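Phosphoinositol-specific phospholipase C (Pseudomonas sp., PDB 5FYP) probably cleaves phosphoinositide lipids between the glycerol and the phosphorylated inositol headgroup, in a calcium-dependent reaction on a TIM-barrel-like fold. Local coordinates at residues A[209-221]-A[235-248]. Residues are numbered along the deposited sequence; the frame is centred on the assembly and turned at random. Where two conformers were deposited one is given.
Sequences VFISPVTNGQNDI and YVAMNNMGKGDKSW
Val236 packs CG1 on Pro213 CD and CG2 on Ile211 CD1, while water links the backbone N of Ala237 to Ile211 O. Met238 then lays its methyl over one face of the Phe210 ring, CE 4.1 Å from the centroid in a CH-pi contact, with SD oblique to the ring. Asn239 CB points away from 209-221, but a chi1 of -70° swings the amide back to two acceptors close to its plane: ND2 lies 2.9 Å from Thr215 OG1 and 2.9 Å from Asp220 O, and OD1 accepts from His257. Asn240 makes the single beta bridge with Val214, its N donating to Pro213 O (3.0 Å) and its O accepting from Thr215 N. Thr215 OG1 reaches Pro213 O from the opposite face of that carbonyl. Trp248 closes the contact under Gly217, whose CA sits 3.9 Å from the centroid of the six-membered ring; an alanine here would probably open a gap beneath Gly217 and take away the surface on which the Gln218 backbone lies. Water and side chains thus fill the gap between the facing sheet edges at strand 210-211, whereas the bridge and the Asn239 amide tie strand 238-242 to the loop and helix start that follow.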
# COMPACT_ATOMS: atom_id res chain seq x y z
N VAL A 209 -2.39 4.13 8.53
CA VAL A 209 -1.73 3.83 7.26
C VAL A 209 -0.26 3.58 7.52
O VAL A 209 0.39 4.28 8.30
CB VAL A 209 -1.95 5.03 6.29
CG1 VAL A 209 -1.37 4.76 4.91
CG2 VAL A 209 -3.42 5.38 6.18
N PHE A 210 0.27 2.58 6.81
CA PHE A 210 1.72 2.28 6.79
C PHE A 210 2.44 3.27 5.88
O PHE A 210 2.09 3.40 4.71
CB PHE A 210 1.97 0.88 6.21
CG PHE A 210 1.56 -0.24 7.11
CD1 PHE A 210 0.26 -0.73 7.13
CD2 PHE A 210 2.49 -0.85 7.94
CE1 PHE A 210 -0.09 -1.78 7.94
CE2 PHE A 210 2.13 -1.87 8.78
CZ PHE A 210 0.84 -2.34 8.79
N ILE A 211 3.53 3.89 6.34
CA ILE A 211 4.35 4.69 5.45
C ILE A 211 5.38 3.82 4.72
O ILE A 211 5.94 2.90 5.30
CB ILE A 211 5.02 5.87 6.16
CG1 ILE A 211 5.95 5.46 7.30
CG2 ILE A 211 3.96 6.86 6.66
CD1 ILE A 211 6.87 6.57 7.76
N SER A 212 5.59 4.10 3.43
CA SER A 212 6.52 3.32 2.65
C SER A 212 7.42 4.25 1.84
O SER A 212 7.05 4.69 0.76
CB SER A 212 5.79 2.36 1.73
OG SER A 212 6.72 1.57 1.03
N PRO A 213 8.57 4.62 2.41
CA PRO A 213 9.39 5.66 1.77
C PRO A 213 10.08 5.18 0.51
O PRO A 213 10.41 4.01 0.35
CB PRO A 213 10.41 6.01 2.85
CG PRO A 213 10.51 4.79 3.69
CD PRO A 213 9.11 4.23 3.72
N VAL A 214 10.36 6.16 -0.35
CA VAL A 214 11.23 5.99 -1.50
C VAL A 214 12.59 5.53 -0.96
O VAL A 214 13.17 6.14 -0.06
CB VAL A 214 11.39 7.31 -2.28
CG1 VAL A 214 12.40 7.15 -3.41
CG2 VAL A 214 10.04 7.78 -2.82
N THR A 215 13.11 4.44 -1.55
CA THR A 215 14.27 3.71 -1.02
C THR A 215 15.37 3.58 -2.05
O THR A 215 15.11 3.00 -3.10
CB THR A 215 13.77 2.35 -0.54
OG1 THR A 215 12.80 2.53 0.51
CG2 THR A 215 14.88 1.44 -0.02
N ASN A 216 16.54 4.10 -1.71
CA ASN A 216 17.71 3.98 -2.58
C ASN A 216 19.02 3.79 -1.81
O ASN A 216 20.09 3.89 -2.39
CB ASN A 216 17.81 5.07 -3.63
CG ASN A 216 18.05 6.43 -3.06
OD1 ASN A 216 18.45 6.59 -1.94
ND2 ASN A 216 17.72 7.43 -3.85
N GLY A 217 18.93 3.46 -0.53
CA GLY A 217 20.10 3.19 0.29
C GLY A 217 19.69 2.49 1.54
O GLY A 217 18.49 2.45 1.90
N GLN A 218 20.66 1.90 2.23
CA GLN A 218 20.36 1.12 3.43
C GLN A 218 19.66 1.97 4.50
O GLN A 218 18.83 1.44 5.22
CB GLN A 218 21.64 0.49 3.97
CG GLN A 218 21.41 -0.42 5.16
CD GLN A 218 20.71 -1.71 4.80
OE1 GLN A 218 21.05 -2.36 3.81
NE2 GLN A 218 19.75 -2.13 5.62
N ASN A 219 20.05 3.23 4.61
CA ASN A 219 19.43 4.10 5.62
C ASN A 219 17.92 4.19 5.45
O ASN A 219 17.21 4.40 6.43
CB ASN A 219 20.02 5.49 5.62
CG ASN A 219 19.78 6.21 4.33
OD1 ASN A 219 20.18 5.71 3.28
ND2 ASN A 219 19.12 7.36 4.38
N ASP A 220 17.43 4.05 4.21
CA ASP A 220 16.00 4.15 3.94
C ASP A 220 15.25 2.93 4.46
O ASP A 220 14.04 2.98 4.62
CB ASP A 220 15.76 4.36 2.45
CG ASP A 220 16.39 5.61 1.91
OD1 ASP A 220 16.44 6.64 2.64
OD2 ASP A 220 16.82 5.61 0.71
N ILE A 221 15.98 1.84 4.69
CA ILE A 221 15.44 0.62 5.30
C ILE A 221 15.59 0.68 6.82
O ILE A 221 14.60 0.48 7.53
CB ILE A 221 16.15 -0.64 4.76
CG1 ILE A 221 16.14 -0.72 3.23
CG2 ILE A 221 15.59 -1.89 5.42
CD1 ILE A 221 15.16 -1.51 2.49
N TYR A 235 8.94 4.16 12.35
CA TYR A 235 7.66 3.56 11.99
C TYR A 235 7.71 2.77 10.69
O TYR A 235 6.71 2.21 10.29
CB TYR A 235 6.57 4.64 11.92
CG TYR A 235 6.23 5.28 13.24
CD1 TYR A 235 5.25 4.72 14.08
CD2 TYR A 235 6.90 6.38 13.69
CE1 TYR A 235 4.96 5.29 15.31
CE2 TYR A 235 6.62 6.95 14.93
CZ TYR A 235 5.65 6.39 15.74
OH TYR A 235 5.36 6.91 16.97
N VAL A 236 8.84 2.78 9.99
CA VAL A 236 8.89 2.21 8.65
C VAL A 236 8.89 0.68 8.67
O VAL A 236 9.84 0.06 9.14
CB VAL A 236 10.13 2.76 7.90
CG1 VAL A 236 10.38 2.04 6.60
CG2 VAL A 236 9.98 4.26 7.67
N ALA A 237 7.84 0.13 8.06
CA ALA A 237 7.65 -1.31 7.95
C ALA A 237 7.48 -1.76 6.50
O ALA A 237 7.18 -2.92 6.22
CB ALA A 237 6.44 -1.75 8.76
N MET A 238 7.67 -0.81 5.56
CA MET A 238 7.45 -1.01 4.14
C MET A 238 8.41 -0.10 3.39
O MET A 238 8.79 0.95 3.91
CB MET A 238 6.02 -0.66 3.73
CG MET A 238 4.99 -1.56 4.38
SD MET A 238 3.47 -1.50 3.39
CE MET A 238 2.42 -2.66 4.26
N ASN A 239 8.80 -0.51 2.19
CA ASN A 239 9.73 0.28 1.37
C ASN A 239 9.28 0.25 -0.08
O ASN A 239 8.83 -0.76 -0.59
CB ASN A 239 11.15 -0.24 1.51
CG ASN A 239 11.72 0.04 2.89
OD1 ASN A 239 11.62 -0.79 3.81
ND2 ASN A 239 12.29 1.22 3.04
N ASN A 240 9.44 1.41 -0.75
CA ASN A 240 8.97 1.61 -2.12
C ASN A 240 10.19 1.88 -3.01
O ASN A 240 10.97 2.80 -2.77
CB ASN A 240 7.91 2.72 -2.26
CG ASN A 240 6.91 2.50 -3.44
OD1 ASN A 240 6.21 1.46 -3.63
ND2 ASN A 240 6.77 3.56 -4.19
N MET A 241 10.30 1.08 -4.07
CA MET A 241 11.44 1.12 -4.98
C MET A 241 11.00 1.21 -6.42
O MET A 241 10.17 0.44 -6.87
CB MET A 241 12.30 -0.12 -4.81
CG MET A 241 13.12 0.02 -3.54
SD MET A 241 12.49 -0.66 -2.02
CE MET A 241 11.87 -2.34 -2.53
N GLY A 242 11.61 2.12 -7.15
CA GLY A 242 11.50 2.10 -8.60
C GLY A 242 12.43 1.04 -9.17
O GLY A 242 13.22 0.39 -8.49
N LYS A 243 12.34 0.87 -10.50
CA LYS A 243 13.07 -0.18 -11.20
C LYS A 243 14.56 -0.17 -10.88
O LYS A 243 15.15 -1.23 -10.65
CB LYS A 243 12.82 -0.03 -12.72
CG LYS A 243 13.68 -0.89 -13.62
CD LYS A 243 13.27 -0.81 -15.08
CE LYS A 243 13.47 0.57 -15.71
NZ LYS A 243 12.97 0.59 -17.12
N GLY A 244 15.15 1.01 -10.92
CA GLY A 244 16.58 1.14 -10.73
C GLY A 244 17.06 0.82 -9.33
O GLY A 244 18.24 0.60 -9.12
N ASP A 245 16.14 0.79 -8.37
CA ASP A 245 16.43 0.56 -6.96
C ASP A 245 15.94 -0.76 -6.42
O ASP A 245 15.99 -1.00 -5.22
CB ASP A 245 15.83 1.70 -6.16
CG ASP A 245 16.52 3.02 -6.47
OD1 ASP A 245 17.76 3.07 -6.56
OD2 ASP A 245 15.86 4.05 -6.68
N LYS A 246 15.52 -1.65 -7.34
CA LYS A 246 14.89 -2.90 -6.88
C LYS A 246 15.81 -3.83 -6.14
O LYS A 246 15.36 -4.71 -5.42
CB LYS A 246 14.26 -3.63 -8.03
CG LYS A 246 15.23 -4.23 -9.03
CD LYS A 246 14.47 -5.05 -10.06
CE LYS A 246 15.38 -5.73 -11.05
NZ LYS A 246 14.57 -6.63 -11.92
N SER A 247 17.12 -3.65 -6.30
CA SER A 247 18.08 -4.47 -5.53
C SER A 247 17.84 -4.33 -4.02
O SER A 247 18.17 -5.25 -3.27
CB SER A 247 19.53 -4.09 -5.88
OG SER A 247 19.82 -2.74 -5.61
N TRP A 248 17.30 -3.20 -3.57
CA TRP A 248 17.02 -2.98 -2.15
C TRP A 248 15.90 -3.85 -1.61
O TRP A 248 15.77 -3.98 -0.40
CB TRP A 248 16.75 -1.49 -1.85
CG TRP A 248 17.98 -0.71 -2.06
CD1 TRP A 248 18.32 0.05 -3.10
CD2 TRP A 248 19.13 -0.75 -1.20
NE1 TRP A 248 19.62 0.51 -2.96
CE2 TRP A 248 20.12 0.03 -1.78
CE3 TRP A 248 19.40 -1.37 0.02
CZ2 TRP A 248 21.41 0.17 -1.21
CZ3 TRP A 248 20.65 -1.26 0.59
CH2 TRP A 248 21.63 -0.48 -0.02
O HOH W 1 5.34 1.10 7.23
O HOH W 2 4.22 2.71 9.22
O HOH W 3 5.09 0.81 -1.05
O HOH W 4 13.40 3.92 -5.37